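PDB 3PMR: amyloid-like protein 1 from Homo sapiens, which probably binds heparin and takes part in cell adhesion, with an E2 domain that dimerises in a mode shared with the amyloid precursor protein APP. Local coordinates for residues B[102-107]-B[140-145]; B[108-113]-B[133-138]. All coordinates share one frame; numbering follows the deposited sequence.

Overall arrangement
Both contacts join the same two elements, helix 64-119 and helix 126-157, which run antiparallel, and their centres lie about 9 Å apart. Each is partly buried, yet the chemistry changes along the pair. In contact 2 (108-113 with 133-138), nearer the turn between the helices, the axes come closer, and a small alanine and a tyrosine ring form a tighter apolar interface. In contact 1 (102-107 with 140-145) the axes stand further apart, less surface is buried, and charged and amide side chains, a water and a bound phosphate dominate. Arg108 of contact 2 links the two through its salt bridge to Glu143 of contact 1. The second subunit touches contact 1 alone.

Contact 1 (B[102-107]-B[140-145]); sequences ALINDQ and EQKEQR. With PO4 (phosphate ion), chain F.
Glu143 OE2 is gripped three times: by a water, by His172 NE2 and, in a salt bridge, by Arg179 NH2, the last two on helix 159-187. The water donates to Glu143 OE2 at 2.8 Å and to Asn105 OD1 at 2.9 Å, bridging the two side chains; Asn105 OD1 also accepts from Arg108 NH1. The same NH1 forms a salt bridge with Glu143 OE1, which lies only 2.9 Å from Glu140 OE2. So close a pair of acidic oxygens would tend to raise a carboxyl pKa, an effect that Arg108 and Arg179 probably offset. Glu143 reaches this cluster with CG anti to its backbone N (chi1 172°) and an extended chain. The local axes of 102-107 and 140-145 run nearly antiparallel, 153° between their directions, where helices 64-119 and 126-157 pair in the C-terminal helical bundle of the E2 domain. Direct packing between them is modest: Ile104, pointing across, lays CG2 3.9 Å from Glu143 CB, and the two side chains cross obliquely. On another flank, Lys142 CD passes near Gln107 OE1, and the lysine bends at its last torsion to put NZ 2.7 Å from phosphate O2. Arg145, bent at chi3, meets this ion, probably from the crystallisation liquor, with its guanidinium edge. Its NE donates to phosphate O1 at 3.0 Å. NH2 donates to phosphate O4 at 3.1 Å and 158°, the straighter bond. Arg149 NH2 also bonds the phosphate, a basic cluster consistent with heparin binding. An alanine here, in place of Arg145, would take away two phosphate donors and the salt bridge to Glu39 of the second subunit, and would probably weaken both the anion site and the grip between subunits. Met42 of that subunit also packs on Arg145.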
ATOM      1  N   ALA B 102      12.688  14.941  -1.030  1.00 25.17           N
ATOM      2  CA  ALA B 102      13.326  16.100  -1.659  1.00 27.80           C
ATOM      3  C   ALA B 102      12.347  17.230  -1.893  1.00 29.50           C
ATOM      4  O   ALA B 102      12.684  18.401  -1.711  1.00 34.10           O
ATOM      5  CB  ALA B 102      13.988  15.701  -2.979  1.00 36.22           C
ATOM      6  N   LEU B 103      11.135  16.878  -2.304  1.00 23.11           N
ATOM      7  CA  LEU B 103      10.101  17.876  -2.545  1.00 34.68           C
ATOM      8  C   LEU B 103       9.775  18.571  -1.214  1.00 34.77           C
ATOM      9  O   LEU B 103       9.722  19.802  -1.135  1.00 34.45           O
ATOM     10  CB  LEU B 103       8.850  17.208  -3.122  1.00 33.76           C
ATOM     11  CG  LEU B 103       7.704  18.136  -3.529  1.00 51.12           C
ATOM     12  CD1 LEU B 103       8.227  19.225  -4.467  1.00 53.70           C
ATOM     13  CD2 LEU B 103       6.607  17.329  -4.209  1.00 47.54           C
ATOM     14  N   ILE B 104       9.566  17.777  -0.170  1.00 30.50           N
ATOM     15  CA  ILE B 104       9.286  18.320   1.148  1.00 28.23           C
ATOM     16  C   ILE B 104      10.412  19.278   1.598  1.00 34.59           C
ATOM     17  O   ILE B 104      10.141  20.343   2.152  1.00 28.13           O
ATOM     18  CB  ILE B 104       9.119  17.175   2.176  1.00 31.85           C
ATOM     19  CG1 ILE B 104       7.736  16.527   1.994  1.00 42.88           C
ATOM     20  CG2 ILE B 104       9.310  17.699   3.585  1.00 29.25           C
ATOM     21  CD1 ILE B 104       7.493  15.311   2.879  1.00 39.63           C
ATOM     22  N   ASN B 105      11.666  18.897   1.359  1.00 22.50           N
ATOM     23  CA  ASN B 105      12.797  19.736   1.735  1.00 24.36           C
ATOM     24  C   ASN B 105      12.844  20.978   0.868  1.00 23.67           C
ATOM     25  O   ASN B 105      13.102  22.077   1.358  1.00 26.89           O
ATOM     26  CB  ASN B 105      14.130  18.977   1.615  1.00 26.75           C
ATOM     27  CG  ASN B 105      14.319  17.955   2.719  1.00 31.73           C
ATOM     28  OD1 ASN B 105      13.736  18.075   3.786  1.00 31.91           O
ATOM     29  ND2 ASN B 105      15.155  16.952   2.470  1.00 30.01           N
ATOM     30  N   ASP B 106      12.585  20.811  -0.426  1.00 24.45           N
ATOM     31  CA  ASP B 106      12.593  21.955  -1.331  1.00 30.16           C
ATOM     32  C   ASP B 106      11.493  22.944  -0.963  1.00 29.34           C
ATOM     33  O   ASP B 106      11.708  24.146  -0.989  1.00 28.20           O
ATOM     34  CB  ASP B 106      12.400  21.503  -2.780  1.00 30.98           C
ATOM     35  N   GLN B 107      10.306  22.442  -0.632  1.00 30.30           N
ATOM     36  CA  GLN B 107       9.214  23.343  -0.277  1.00 26.03           C
ATOM     37  C   GLN B 107       9.449  24.079   1.039  1.00 21.34           C
ATOM     38  O   GLN B 107       8.997  25.201   1.203  1.00 27.35           O
ATOM     39  CB  GLN B 107       7.892  22.582  -0.223  1.00 26.83           C
ATOM     40  CG  GLN B 107       7.452  22.128  -1.596  1.00 39.27           C
ATOM     41  CD  GLN B 107       6.197  21.292  -1.572  1.00 49.79           C
ATOM     42  OE1 GLN B 107       5.805  20.754  -0.533  1.00 46.49           O
ATOM     43  NE2 GLN B 107       5.561  21.157  -2.733  1.00 50.60           N
ATOM     44  N   GLU B 140       6.409  22.769   7.421  1.00 23.30           N
ATOM     45  CA  GLU B 140       6.925  22.012   8.563  1.00 25.17           C
ATOM     46  C   GLU B 140       5.934  20.967   9.063  1.00 26.63           C
ATOM     47  O   GLU B 140       6.335  19.893   9.507  1.00 25.67           O
ATOM     48  CB  GLU B 140       7.342  22.953   9.697  1.00 26.21           C
ATOM     49  CG  GLU B 140       8.708  23.557   9.436  1.00 29.42           C
ATOM     50  CD  GLU B 140       9.733  22.493   9.040  1.00 49.69           C
ATOM     51  OE1 GLU B 140      10.608  22.166   9.865  1.00 41.19           O
ATOM     52  OE2 GLU B 140       9.655  21.974   7.899  1.00 60.88           O
ATOM     53  N   GLN B 141       4.645  21.279   8.972  1.00 23.86           N
ATOM     54  CA  GLN B 141       3.613  20.332   9.370  1.00 30.64           C
ATOM     55  C   GLN B 141       3.692  19.135   8.428  1.00 32.25           C
ATOM     56  O   GLN B 141       3.586  17.989   8.855  1.00 29.93           O
ATOM     57  CB  GLN B 141       2.225  20.961   9.269  1.00 31.96           C
ATOM     58  CG  GLN B 141       1.115  19.980   9.580  1.00 47.19           C
ATOM     59  CD  GLN B 141      -0.257  20.513   9.229  1.00 63.53           C
ATOM     60  OE1 GLN B 141      -0.476  21.032   8.130  1.00 56.11           O
ATOM     61  NE2 GLN B 141      -1.197  20.377  10.157  1.00 66.62           N
ATOM     62  N   LYS B 142       3.892  19.404   7.142  1.00 27.33           N
ATOM     63  CA  LYS B 142       3.995  18.321   6.160  1.00 30.00           C
ATOM     64  C   LYS B 142       5.182  17.401   6.485  1.00 25.98           C
ATOM     65  O   LYS B 142       5.073  16.184   6.386  1.00 26.89           O
ATOM     66  CB  LYS B 142       4.147  18.904   4.753  1.00 24.00           C
ATOM     67  CG  LYS B 142       4.011  17.885   3.647  1.00 42.25           C
ATOM     68  CD  LYS B 142       3.668  18.549   2.325  1.00 57.60           C
ATOM     69  CE  LYS B 142       3.113  17.522   1.362  1.00 86.27           C
ATOM     70  NZ  LYS B 142       1.985  16.815   2.020  1.00 83.54           N
ATOM     71  N   GLU B 143       6.313  17.994   6.859  1.00 22.96           N
ATOM     72  CA  GLU B 143       7.511  17.227   7.217  1.00 21.02           C
ATOM     73  C   GLU B 143       7.300  16.417   8.502  1.00 17.73           C
ATOM     74  O   GLU B 143       7.806  15.305   8.653  1.00 26.14           O
ATOM     75  CB  GLU B 143       8.704  18.172   7.391  1.00 19.07           C
ATOM     76  CG  GLU B 143       9.967  17.505   7.943  1.00 33.54           C
ATOM     77  CD  GLU B 143      11.219  18.342   7.706  1.00 40.56           C
ATOM     78  OE1 GLU B 143      11.071  19.499   7.245  1.00 35.83           O
ATOM     79  OE2 GLU B 143      12.340  17.850   7.978  1.00 35.71           O
ATOM     80  N   GLN B 144       6.552  16.993   9.426  1.00 20.87           N
ATOM     81  CA  GLN B 144       6.261  16.331  10.680  1.00 24.87           C
ATOM     82  C   GLN B 144       5.373  15.121  10.416  1.00 22.84           C
ATOM     83  O   GLN B 144       5.641  14.022  10.903  1.00 25.41           O
ATOM     84  CB  GLN B 144       5.549  17.290  11.631  1.00 22.85           C
ATOM     85  CG  GLN B 144       5.159  16.633  12.925  1.00 33.66           C
ATOM     86  CD  GLN B 144       4.478  17.586  13.860  1.00 51.23           C
ATOM     87  OE1 GLN B 144       3.280  17.850  13.738  1.00 45.08           O
ATOM     88  NE2 GLN B 144       5.243  18.129  14.800  1.00 46.90           N
ATOM     89  N   ARG B 145       4.320  15.325   9.636  1.00 23.93           N
ATOM     90  CA  ARG B 145       3.401  14.242   9.309  1.00 26.03           C
ATOM     91  C   ARG B 145       4.121  13.143   8.548  1.00 25.31           C
ATOM     92  O   ARG B 145       3.830  11.960   8.722  1.00 25.93           O
ATOM     93  CB  ARG B 145       2.217  14.778   8.491  1.00 29.70           C
ATOM     94  CG  ARG B 145       1.196  15.545   9.343  1.00 24.38           C
ATOM     95  CD  ARG B 145       0.162  16.269   8.491  1.00 38.76           C
ATOM     96  NE  ARG B 145      -0.604  15.362   7.641  1.00 41.41           N
ATOM     97  CZ  ARG B 145      -1.475  14.458   8.090  1.00 53.56           C
ATOM     98  NH1 ARG B 145      -1.699  14.330   9.392  1.00 44.45           N
ATOM     99  NH2 ARG B 145      -2.124  13.682   7.232  1.00 41.48           N
TER
HETATM  100  P   PO4 F   4      -0.154  15.098   4.013  1.00 53.50           P
HETATM  101  O1  PO4 F   4       0.730  14.602   5.098  1.00 48.17           O
HETATM  102  O2  PO4 F   4      -0.007  16.572   3.889  1.00 49.69           O
HETATM  103  O3  PO4 F   4       0.225  14.451   2.728  1.00 55.31           O
HETATM  104  O4  PO4 F   4      -1.569  14.766   4.334  1.00 59.10           O
HETATM  105  O   HOH W   1      13.305  16.188   5.900  1.00 43.15           O

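Contact 2 (B[108-113]-B[133-138]); sequences RRAALE and LRRYLR
Close antiparallel helix-helix packing, built around an alanine and a tyrosine, joins the two arms of a helical hairpin in the C-terminal bundle of the E2 domain. Helix 64-119 and helix 126-157 meet here near the turn that connects them, their local axes 8.4 Å apart and 159° between their directions. The small side chain of Ala111 is consistent with so close an approach. Its CB points toward the opposing helix and rests 3.7 Å from Tyr136 CA, flanked by the CB of that tyrosine and by Arg135 CG. Tyr136, its CG anti to the backbone N (chi1 179°), runs alongside Leu112 and the aliphatic stem of Arg108, all three pointing the same way. Leu112 CB lies 3.8 Å from Tyr136 CE1, while the leucine CD1 sits over one face of the ring. At the ring edge, in plane, comes the carbonyl of Arg108, whose O is 3.7 Å from Tyr136 CD1; that oxygen also accepts from Leu112 N within its own helix, and the ring edge packs beside it. Arg179 and Ser183 of helix 159-187 also touch this tyrosine and bury it further. Leu133 and Leu137 turn from helix 64-119 and meet helices 159-187 and 191-207 instead. On the exposed flank Arg135 stretches out from CG to NE and sets one guanidinium face over Ala111 CA, which is displaced toward the rim of the group, NH1 coming 3.6 Å from Ala111 CA. A water donates to Ala111 O at 2.7 Å and accepts a weak bond from Arg135 NH1.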
ATOM      1  N   ARG B 108      10.161  23.458   1.969  1.00 20.05           N
ATOM      2  CA  ARG B 108      10.427  24.100   3.249  1.00 20.73           C
ATOM      3  C   ARG B 108      11.406  25.261   3.026  1.00 30.66           C
ATOM      4  O   ARG B 108      11.256  26.340   3.603  1.00 23.49           O
ATOM      5  CB  ARG B 108      11.036  23.094   4.223  1.00 17.86           C
ATOM      6  CG  ARG B 108      11.383  23.671   5.590  1.00 30.53           C
ATOM      7  CD  ARG B 108      12.206  22.692   6.427  1.00 27.50           C
ATOM      8  NE  ARG B 108      13.547  22.532   5.872  1.00 28.55           N
ATOM      9  CZ  ARG B 108      14.066  21.374   5.480  1.00 36.12           C
ATOM     10  NH1 ARG B 108      13.358  20.252   5.587  1.00 27.96           N
ATOM     11  NH2 ARG B 108      15.283  21.346   4.956  1.00 30.84           N
ATOM     12  N   ARG B 109      12.412  25.017   2.183  1.00 22.63           N
ATOM     13  CA  ARG B 109      13.424  26.016   1.871  1.00 19.86           C
ATOM     14  C   ARG B 109      12.845  27.167   1.074  1.00 23.27           C
ATOM     15  O   ARG B 109      13.178  28.327   1.320  1.00 26.54           O
ATOM     16  CB  ARG B 109      14.575  25.368   1.112  1.00 22.36           C
ATOM     17  CG  ARG B 109      15.373  24.410   1.987  1.00 23.37           C
ATOM     18  CD  ARG B 109      16.144  23.390   1.172  1.00 25.27           C
ATOM     19  NE  ARG B 109      17.061  22.643   2.025  1.00 26.92           N
ATOM     20  CZ  ARG B 109      17.640  21.500   1.685  1.00 36.04           C
ATOM     21  NH1 ARG B 109      17.402  20.954   0.499  1.00 29.93           N
ATOM     22  NH2 ARG B 109      18.448  20.899   2.543  1.00 38.01           N
ATOM     23  N   ALA B 110      11.975  26.860   0.122  1.00 18.22           N
ATOM     24  CA  ALA B 110      11.347  27.914  -0.662  1.00 21.58           C
ATOM     25  C   ALA B 110      10.485  28.794   0.252  1.00 26.18           C
ATOM     26  O   ALA B 110      10.484  30.019   0.131  1.00 25.42           O
ATOM     27  CB  ALA B 110      10.481  27.312  -1.759  1.00 23.35           C
ATOM     28  N   ALA B 111       9.755  28.164   1.166  1.00 21.27           N
ATOM     29  CA  ALA B 111       8.883  28.889   2.083  1.00 22.52           C
ATOM     30  C   ALA B 111       9.677  29.744   3.080  1.00 28.41           C
ATOM     31  O   ALA B 111       9.202  30.803   3.500  1.00 27.82           O
ATOM     32  CB  ALA B 111       7.973  27.912   2.823  1.00 23.74           C
ATOM     33  N   LEU B 112      10.872  29.287   3.459  1.00 21.45           N
ATOM     34  CA  LEU B 112      11.714  30.044   4.384  1.00 26.76           C
ATOM     35  C   LEU B 112      12.165  31.319   3.690  1.00 23.92           C
ATOM     36  O   LEU B 112      12.116  32.407   4.266  1.00 29.62           O
ATOM     37  CB  LEU B 112      12.951  29.236   4.813  1.00 29.96           C
ATOM     38  CG  LEU B 112      13.964  29.986   5.697  1.00 35.40           C
ATOM     39  CD1 LEU B 112      13.286  30.484   6.962  1.00 36.65           C
ATOM     40  CD2 LEU B 112      15.122  29.071   6.058  1.00 35.75           C
ATOM     41  N   GLU B 113      12.615  31.174   2.448  1.00 23.60           N
ATOM     42  CA  GLU B 113      13.061  32.308   1.658  1.00 32.89           C
ATOM     43  C   GLU B 113      11.925  33.341   1.544  1.00 30.02           C
ATOM     44  O   GLU B 113      12.147  34.525   1.743  1.00 30.66           O
ATOM     45  CB  GLU B 113      13.494  31.840   0.264  1.00 36.90           C
ATOM     46  CG  GLU B 113      14.040  32.952  -0.618  1.00 43.18           C
ATOM     47  CD  GLU B 113      14.455  32.473  -2.007  1.00 65.41           C
ATOM     48  OE1 GLU B 113      13.576  32.069  -2.801  1.00 54.26           O
ATOM     49  OE2 GLU B 113      15.668  32.502  -2.301  1.00 61.36           O
ATOM     50  N   LEU B 133       4.571  33.184   6.697  1.00 28.28           N
ATOM     51  CA  LEU B 133       4.862  32.344   7.840  1.00 30.01           C
ATOM     52  C   LEU B 133       3.943  31.128   7.794  1.00 26.61           C
ATOM     53  O   LEU B 133       4.396  30.003   8.012  1.00 30.85           O
ATOM     54  CB  LEU B 133       4.648  33.119   9.150  1.00 25.26           C
ATOM     55  CG  LEU B 133       4.929  32.366  10.457  1.00 36.08           C
ATOM     56  CD1 LEU B 133       6.400  31.917  10.501  1.00 30.25           C
ATOM     57  CD2 LEU B 133       4.608  33.264  11.647  1.00 36.97           C
ATOM     58  N   ARG B 134       2.663  31.351   7.497  1.00 25.21           N
ATOM     59  CA  ARG B 134       1.706  30.253   7.437  1.00 26.12           C
ATOM     60  C   ARG B 134       2.199  29.172   6.486  1.00 30.38           C
ATOM     61  O   ARG B 134       2.118  27.985   6.780  1.00 30.79           O
ATOM     62  CB  ARG B 134       0.332  30.733   6.972  1.00 35.14           C
ATOM     63  CG  ARG B 134      -0.641  29.584   6.711  1.00 46.40           C
ATOM     64  CD  ARG B 134      -2.022  30.069   6.275  1.00 53.77           C
ATOM     65  NE  ARG B 134      -2.974  28.963   6.168  1.00 89.45           N
ATOM     66  CZ  ARG B 134      -2.924  28.009   5.239  1.00 98.07           C
ATOM     67  NH1 ARG B 134      -1.966  28.018   4.319  1.00 90.96           N
ATOM     68  NH2 ARG B 134      -3.827  27.035   5.239  1.00 87.36           N
ATOM     69  N   ARG B 135       2.719  29.598   5.344  1.00 25.96           N
ATOM     70  CA  ARG B 135       3.223  28.679   4.347  1.00 30.89           C
ATOM     71  C   ARG B 135       4.432  27.902   4.878  1.00 26.27           C
ATOM     72  O   ARG B 135       4.577  26.713   4.602  1.00 23.82           O
ATOM     73  CB  ARG B 135       3.573  29.460   3.080  1.00 35.54           C
ATOM     74  CG  ARG B 135       4.220  28.653   1.977  1.00 40.39           C
ATOM     75  CD  ARG B 135       3.993  29.329   0.635  1.00 56.93           C
ATOM     76  NE  ARG B 135       4.952  28.883  -0.366  1.00 66.07           N
ATOM     77  CZ  ARG B 135       6.093  29.511  -0.628  1.00 80.84           C
ATOM     78  NH1 ARG B 135       6.407  30.618   0.036  1.00 99.37           N
ATOM     79  NH2 ARG B 135       6.925  29.033  -1.544  1.00 49.50           N
ATOM     80  N   TYR B 136       5.291  28.565   5.644  1.00 23.09           N
ATOM     81  CA  TYR B 136       6.466  27.898   6.205  1.00 23.58           C
ATOM     82  C   TYR B 136       6.039  26.881   7.267  1.00 25.40           C
ATOM     83  O   TYR B 136       6.582  25.781   7.337  1.00 26.41           O
ATOM     84  CB  TYR B 136       7.419  28.922   6.825  1.00 21.68           C
ATOM     85  CG  TYR B 136       8.659  28.311   7.450  1.00 27.99           C
ATOM     86  CD1 TYR B 136       9.658  27.733   6.658  1.00 27.59           C
ATOM     87  CD2 TYR B 136       8.827  28.299   8.832  1.00 28.24           C
ATOM     88  CE1 TYR B 136      10.794  27.163   7.234  1.00 38.48           C
ATOM     89  CE2 TYR B 136       9.960  27.728   9.418  1.00 32.83           C
ATOM     90  CZ  TYR B 136      10.936  27.166   8.614  1.00 33.92           C
ATOM     91  OH  TYR B 136      12.056  26.612   9.193  1.00 40.96           O
ATOM     92  N   LEU B 137       5.058  27.251   8.084  1.00 24.87           N
ATOM     93  CA  LEU B 137       4.572  26.357   9.130  1.00 27.17           C
ATOM     94  C   LEU B 137       3.882  25.152   8.509  1.00 27.69           C
ATOM     95  O   LEU B 137       3.973  24.042   9.025  1.00 25.81           O
ATOM     96  CB  LEU B 137       3.607  27.100  10.065  1.00 33.97           C
ATOM     97  CG  LEU B 137       4.267  28.222  10.870  1.00 21.98           C
ATOM     98  CD1 LEU B 137       3.273  28.885  11.796  1.00 32.05           C
ATOM     99  CD2 LEU B 137       5.400  27.626  11.678  1.00 26.07           C
ATOM    100  N   ARG B 138       3.188  25.363   7.396  1.00 26.06           N
ATOM    101  CA  ARG B 138       2.523  24.253   6.734  1.00 33.08           C
ATOM    102  C   ARG B 138       3.560  23.330   6.101  1.00 30.93           C
ATOM    103  O   ARG B 138       3.345  22.125   6.000  1.00 27.13           O
ATOM    104  CB  ARG B 138       1.539  24.755   5.677  1.00 26.45           C
ATOM    105  CG  ARG B 138       0.367  25.505   6.281  1.00 33.05           C
ATOM    106  CD  ARG B 138      -0.836  25.526   5.353  1.00 43.68           C
ATOM    107  NE  ARG B 138      -0.523  24.999   4.028  1.00 76.18           N
TER
HETATM  108  O   HOH W   2       6.675  31.698   3.038  1.00 19.42           O